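Local coordinates for protein minor fimbrium tip subunit Mfa3 (Porphyromonas gingivalis ATCC 33277, PDB 5NF4) that forms part of the tip of the minor fimbriae, filamentous pili that mediate biofilm formation and adhesion to host cells and other oral bacteria, at residues 138-150 against 217-229. Numbering follows the deposited sequence.
Sequences FMQVFRDLDPIHY and NANVHYRLVPNQS
Arg143 and Tyr222 form the hydrogen-bonded pair of a two-stranded antiparallel ribbon, Arg143 N giving to Tyr222 O at 2.9 Å and Tyr222 N to Arg143 O at 2.8 Å, while Asp144 and His221 make the adjoining non-hydrogen-bonded pair. The ribbon illustrates how two connections far apart in sequence can be stitched together by a minimal sheet in a β-rich protein of the fimbrillin superfamily: residues 138-150 carry the end of helix 132-140, and Leu145 N extends the pairing to Val220 O. On the face shared by the central pair, Arg143 lays its CB over the Tyr222 ring, 3.7 Å from the centroid, a CH-pi contact. The phenol is brought under it by the rarer first torsion of Tyr222, CG lying between the backbone N and carbonyl carbon (chi1 72°). Beyond CB the arginine runs extended past the phenol, and its NH2 turns back to Phe138 O, sitting also above the centre of the Phe138 ring. His221 is sandwiched, Phe142 CB over one face and Val220 CG1 over the other. Near the helix end, Leu224 CD1 meets Phe138 CE1, and Val225 CG1 packs on Met139 CB; strand 109-117 adds Val116 beside Met139 and Leu224. A water bridges the segments here, bound to Val141 O and accepting from Arg143 NE and Leu224 N. Arg223, extended from CG to NE, places NE 3.0 Å from Gln140 O in a fairly straight bond (163°), while NH1 returns to Pro226 O and Gln228 OE1, so the guanidinium is gripped from both segments. At the other end, where Tyr235 stacks on Tyr150, the Tyr150 hydroxyl donates to Asn219 O, OH to O 2.8 Å, approaching 19° out of the carbonyl plane.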
loop_
_atom_site.group_PDB
_atom_site.type_symbol
_atom_site.label_atom_id
_atom_site.label_comp_id
_atom_site.label_asym_id
_atom_site.label_seq_id
_atom_site.Cartn_x
_atom_site.Cartn_y
_atom_site.Cartn_z
ATOM N N PHE A 138 -16.880 -1.050 6.072
ATOM C CA PHE A 138 -15.670 -1.444 6.772
ATOM C C PHE A 138 -14.446 -1.214 5.895
ATOM O O PHE A 138 -13.425 -0.680 6.361
ATOM C CB PHE A 138 -15.753 -2.924 7.201
ATOM C CG PHE A 138 -14.587 -3.402 8.032
ATOM C CD1 PHE A 138 -13.411 -3.851 7.418
ATOM C CD2 PHE A 138 -14.647 -3.371 9.420
ATOM C CE1 PHE A 138 -12.339 -4.306 8.195
ATOM C CE2 PHE A 138 -13.580 -3.791 10.198
ATOM C CZ PHE A 138 -12.421 -4.257 9.597
ATOM N N MET A 139 -14.531 -1.619 4.630
ATOM C CA MET A 139 -13.417 -1.395 3.705
ATOM C C MET A 139 -13.054 0.095 3.516
ATOM O O MET A 139 -11.908 0.419 3.215
ATOM C CB MET A 139 -13.702 -1.959 2.328
ATOM C CG MET A 139 -13.903 -3.459 2.300
ATOM S SD MET A 139 -12.514 -4.518 2.797
ATOM C CE MET A 139 -11.581 -4.445 1.292
ATOM N N GLN A 140 -14.035 0.976 3.675
ATOM C CA GLN A 140 -13.885 2.396 3.380
ATOM C C GLN A 140 -13.417 3.183 4.596
ATOM O O GLN A 140 -13.105 4.343 4.463
ATOM C CB GLN A 140 -15.221 2.954 2.855
ATOM C CG GLN A 140 -15.562 2.404 1.456
ATOM C CD GLN A 140 -17.059 2.451 1.107
ATOM O OE1 GLN A 140 -17.849 3.114 1.777
ATOM N NE2 GLN A 140 -17.447 1.721 0.054
ATOM N N VAL A 141 -13.360 2.557 5.766
ATOM C CA VAL A 141 -12.927 3.285 6.980
ATOM C C VAL A 141 -11.517 3.853 6.827
ATOM O O VAL A 141 -10.622 3.169 6.323
ATOM C CB VAL A 141 -12.997 2.350 8.224
ATOM C CG1 VAL A 141 -12.333 2.982 9.476
ATOM C CG2 VAL A 141 -14.450 2.007 8.549
ATOM N N PHE A 142 -11.329 5.103 7.269
ATOM C CA PHE A 142 -9.986 5.695 7.373
ATOM C C PHE A 142 -9.366 5.212 8.687
ATOM O O PHE A 142 -9.905 5.424 9.772
ATOM C CB PHE A 142 -10.091 7.229 7.259
ATOM C CG PHE A 142 -10.731 7.673 5.994
ATOM C CD1 PHE A 142 -10.136 7.406 4.765
ATOM C CD2 PHE A 142 -11.949 8.323 6.023
ATOM C CE1 PHE A 142 -10.748 7.793 3.572
ATOM C CE2 PHE A 142 -12.550 8.728 4.839
ATOM C CZ PHE A 142 -11.950 8.447 3.613
ATOM N N ARG A 143 -8.248 4.512 8.584
ATOM C CA ARG A 143 -7.618 3.862 9.738
ATOM C C ARG A 143 -6.240 4.467 9.958
ATOM O O ARG A 143 -5.460 4.622 9.001
ATOM C CB ARG A 143 -7.494 2.338 9.509
ATOM C CG ARG A 143 -8.855 1.679 9.150
ATOM C CD ARG A 143 -8.775 0.170 8.878
ATOM N NE ARG A 143 -10.136 -0.330 8.574
ATOM C CZ ARG A 143 -11.067 -0.586 9.490
ATOM N NH1 ARG A 143 -10.807 -0.505 10.791
ATOM N NH2 ARG A 143 -12.282 -0.934 9.111
ATOM N N ASP A 144 -5.907 4.785 11.201
ATOM C CA ASP A 144 -4.626 5.430 11.416
ATOM C C ASP A 144 -3.516 4.394 11.353
ATOM O O ASP A 144 -3.595 3.383 12.053
ATOM C CB ASP A 144 -4.621 6.169 12.762
ATOM C CG ASP A 144 -4.982 5.289 13.943
ATOM O OD1 ASP A 144 -6.051 4.628 13.946
ATOM O OD2 ASP A 144 -4.148 5.271 14.897
ATOM N N LEU A 145 -2.522 4.622 10.488
ATOM C CA LEU A 145 -1.409 3.682 10.348
ATOM C C LEU A 145 -0.653 3.552 11.649
ATOM O O LEU A 145 -0.326 4.557 12.282
ATOM C CB LEU A 145 -0.466 4.131 9.218
ATOM C CG LEU A 145 0.595 3.126 8.782
ATOM C CD1 LEU A 145 -0.113 1.983 7.939
ATOM C CD2 LEU A 145 1.663 3.781 7.963
ATOM N N ASP A 146 -0.399 2.329 12.066
ATOM C CA ASP A 146 0.513 2.090 13.199
ATOM C C ASP A 146 1.835 2.890 13.027
ATOM O O ASP A 146 2.470 2.828 11.978
ATOM C CB ASP A 146 0.778 0.579 13.307
ATOM C CG ASP A 146 1.482 0.177 14.606
ATOM O OD1 ASP A 146 2.461 0.842 15.009
ATOM O OD2 ASP A 146 1.085 -0.850 15.219
ATOM N N PRO A 147 2.239 3.684 14.043
ATOM C CA PRO A 147 3.485 4.470 13.946
ATOM C C PRO A 147 4.720 3.687 13.434
ATOM O O PRO A 147 5.564 4.234 12.700
ATOM C CB PRO A 147 3.713 4.933 15.387
ATOM C CG PRO A 147 2.313 5.045 15.945
ATOM C CD PRO A 147 1.581 3.849 15.353
ATOM N N ILE A 148 4.837 2.429 13.828
ATOM C CA ILE A 148 6.016 1.674 13.422
ATOM C C ILE A 148 5.999 1.400 11.897
ATOM O O ILE A 148 7.065 1.244 11.290
ATOM C CB ILE A 148 6.141 0.362 14.229
ATOM C CG1 ILE A 148 7.560 -0.206 14.093
ATOM C CG2 ILE A 148 5.174 -0.692 13.792
ATOM C CD1 ILE A 148 8.662 0.705 14.626
ATOM N N HIS A 149 4.826 1.401 11.280
ATOM C CA HIS A 149 4.737 1.048 9.865
ATOM C C HIS A 149 5.223 2.124 8.905
ATOM O O HIS A 149 5.399 1.837 7.727
ATOM C CB HIS A 149 3.304 0.631 9.501
ATOM C CG HIS A 149 2.978 -0.733 9.994
ATOM N ND1 HIS A 149 1.694 -1.164 10.249
ATOM C CD2 HIS A 149 3.796 -1.758 10.343
ATOM C CE1 HIS A 149 1.734 -2.414 10.687
ATOM N NE2 HIS A 149 3.000 -2.795 10.757
ATOM N N TYR A 150 5.495 3.344 9.379
ATOM C CA TYR A 150 6.184 4.296 8.518
ATOM C C TYR A 150 7.676 3.940 8.395
ATOM O O TYR A 150 8.414 4.495 7.552
ATOM C CB TYR A 150 6.016 5.738 9.056
ATOM C CG TYR A 150 4.599 6.264 9.059
ATOM C CD1 TYR A 150 4.066 6.916 7.956
ATOM C CD2 TYR A 150 3.787 6.137 10.181
ATOM C CE1 TYR A 150 2.758 7.381 7.973
ATOM C CE2 TYR A 150 2.488 6.613 10.190
ATOM C CZ TYR A 150 1.988 7.244 9.086
ATOM O OH TYR A 150 0.696 7.700 9.108
ATOM N N ASN A 217 4.798 15.063 5.202
ATOM C CA ASN A 217 3.391 15.145 4.763
ATOM C C ASN A 217 2.765 13.786 4.475
ATOM O O ASN A 217 1.794 13.702 3.738
ATOM C CB ASN A 217 3.213 16.017 3.514
ATOM C CG ASN A 217 3.453 17.498 3.765
ATOM O OD1 ASN A 217 3.571 17.972 4.905
ATOM N ND2 ASN A 217 3.561 18.236 2.673
ATOM N N ALA A 218 3.289 12.734 5.077
ATOM C CA ALA A 218 2.661 11.426 4.883
ATOM C C ALA A 218 1.221 11.446 5.412
ATOM O O ALA A 218 0.889 12.078 6.403
ATOM C CB ALA A 218 3.470 10.335 5.577
ATOM N N ASN A 219 0.365 10.699 4.736
ATOM C CA ASN A 219 -1.010 10.531 5.183
ATOM C C ASN A 219 -1.056 9.801 6.519
ATOM O O ASN A 219 -0.354 8.822 6.714
ATOM C CB ASN A 219 -1.757 9.750 4.106
ATOM C CG ASN A 219 -3.276 9.744 4.291
ATOM O OD1 ASN A 219 -3.830 10.185 5.298
ATOM N ND2 ASN A 219 -3.948 9.182 3.307
ATOM N N VAL A 220 -1.904 10.269 7.434
ATOM C CA VAL A 220 -2.098 9.600 8.702
ATOM C C VAL A 220 -2.814 8.259 8.510
ATOM O O VAL A 220 -2.595 7.319 9.251
ATOM C CB VAL A 220 -2.955 10.477 9.633
ATOM C CG1 VAL A 220 -3.679 9.702 10.713
ATOM C CG2 VAL A 220 -2.074 11.497 10.257
ATOM N N HIS A 221 -3.713 8.259 7.546
ATOM C CA HIS A 221 -4.646 7.152 7.364
ATOM C C HIS A 221 -4.406 6.280 6.158
ATOM O O HIS A 221 -4.100 6.759 5.061
ATOM C CB HIS A 221 -6.055 7.675 7.215
ATOM C CG HIS A 221 -6.585 8.387 8.413
ATOM N ND1 HIS A 221 -6.709 9.762 8.457
ATOM C CD2 HIS A 221 -7.008 7.930 9.615
ATOM C CE1 HIS A 221 -7.202 10.110 9.632
ATOM N NE2 HIS A 221 -7.389 9.014 10.356
ATOM N N TYR A 222 -4.661 5.000 6.388
ATOM C CA TYR A 222 -4.826 4.068 5.299
ATOM C C TYR A 222 -6.292 3.687 5.152
ATOM O O TYR A 222 -7.138 3.929 6.018
ATOM C CB TYR A 222 -3.964 2.844 5.510
ATOM C CG TYR A 222 -4.374 1.862 6.585
ATOM C CD1 TYR A 222 -5.237 0.799 6.304
ATOM C CD2 TYR A 222 -3.866 1.950 7.856
ATOM C CE1 TYR A 222 -5.592 -0.088 7.275
ATOM C CE2 TYR A 222 -4.215 1.057 8.843
ATOM C CZ TYR A 222 -5.084 0.026 8.532
ATOM O OH TYR A 222 -5.441 -0.884 9.479
ATOM N N ARG A 223 -6.563 3.056 4.027
ATOM C CA ARG A 223 -7.901 2.605 3.698
ATOM C C ARG A 223 -7.808 1.273 2.995
ATOM O O ARG A 223 -6.902 1.077 2.198
ATOM C CB ARG A 223 -8.569 3.646 2.796
ATOM C CG ARG A 223 -10.055 3.532 2.678
ATOM C CD ARG A 223 -10.616 4.472 1.573
ATOM N NE ARG A 223 -12.032 4.856 1.748
ATOM C CZ ARG A 223 -12.875 5.169 0.770
ATOM N NH1 ARG A 223 -12.509 5.069 -0.500
ATOM N NH2 ARG A 223 -14.110 5.570 1.064
ATOM N N LEU A 224 -8.736 0.371 3.270
ATOM C CA LEU A 224 -8.643 -0.981 2.709
ATOM C C LEU A 224 -9.141 -1.082 1.263
ATOM O O LEU A 224 -8.978 -2.132 0.604
ATOM C CB LEU A 224 -9.403 -1.971 3.579
ATOM C CG LEU A 224 -8.772 -2.197 4.946
ATOM C CD1 LEU A 224 -9.753 -2.891 5.840
ATOM C CD2 LEU A 224 -7.434 -2.982 4.843
ATOM N N VAL A 225 -9.756 -0.015 0.771
ATOM C CA VAL A 225 -10.001 0.119 -0.667
ATOM C C VAL A 225 -9.460 1.449 -1.102
ATOM O O VAL A 225 -9.293 2.365 -0.290
ATOM C CB VAL A 225 -11.491 0.034 -1.038
ATOM C CG1 VAL A 225 -11.955 -1.360 -0.940
ATOM C CG2 VAL A 225 -12.322 0.987 -0.169
ATOM N N PRO A 226 -9.157 1.575 -2.387
ATOM C CA PRO A 226 -8.540 2.827 -2.836
ATOM C C PRO A 226 -9.288 4.105 -2.461
ATOM O O PRO A 226 -10.515 4.166 -2.456
ATOM C CB PRO A 226 -8.502 2.658 -4.359
ATOM C CG PRO A 226 -8.423 1.210 -4.565
ATOM C CD PRO A 226 -9.260 0.587 -3.477
ATOM N N ASN A 227 -8.492 5.127 -2.166
ATOM C CA ASN A 227 -8.954 6.467 -1.851
ATOM C C ASN A 227 -9.447 7.186 -3.097
ATOM O O ASN A 227 -8.863 7.036 -4.168
ATOM C CB ASN A 227 -7.819 7.289 -1.228
ATOM C CG ASN A 227 -7.472 6.862 0.176
ATOM O OD1 ASN A 227 -8.099 7.298 1.128
ATOM N ND2 ASN A 227 -6.454 6.022 0.312
ATOM N N GLN A 228 -10.528 7.951 -2.948
ATOM C CA GLN A 228 -11.018 8.833 -4.007
ATOM C C GLN A 228 -10.833 10.320 -3.660
ATOM O O GLN A 228 -11.164 11.180 -4.471
ATOM C CB GLN A 228 -12.511 8.568 -4.273
ATOM C CG GLN A 228 -12.854 7.103 -4.618
ATOM C CD GLN A 228 -14.212 6.698 -4.099
ATOM O OE1 GLN A 228 -14.346 6.244 -2.959
ATOM N NE2 GLN A 228 -15.236 6.877 -4.927
ATOM N N SER A 229 -10.351 10.598 -2.448
ATOM C CA SER A 229 -10.234 11.969 -1.921
ATOM C C SER A 229 -8.859 12.160 -1.343
ATOM O O SER A 229 -8.255 11.204 -0.878
ATOM C CB SER A 229 -11.257 12.223 -0.795
ATOM O OG SER A 229 -12.581 12.367 -1.296
HETATM O O HOH W 1 -10.473 0.606 5.758
HETATM O O HOH W 2 -0.933 7.255 11.796
#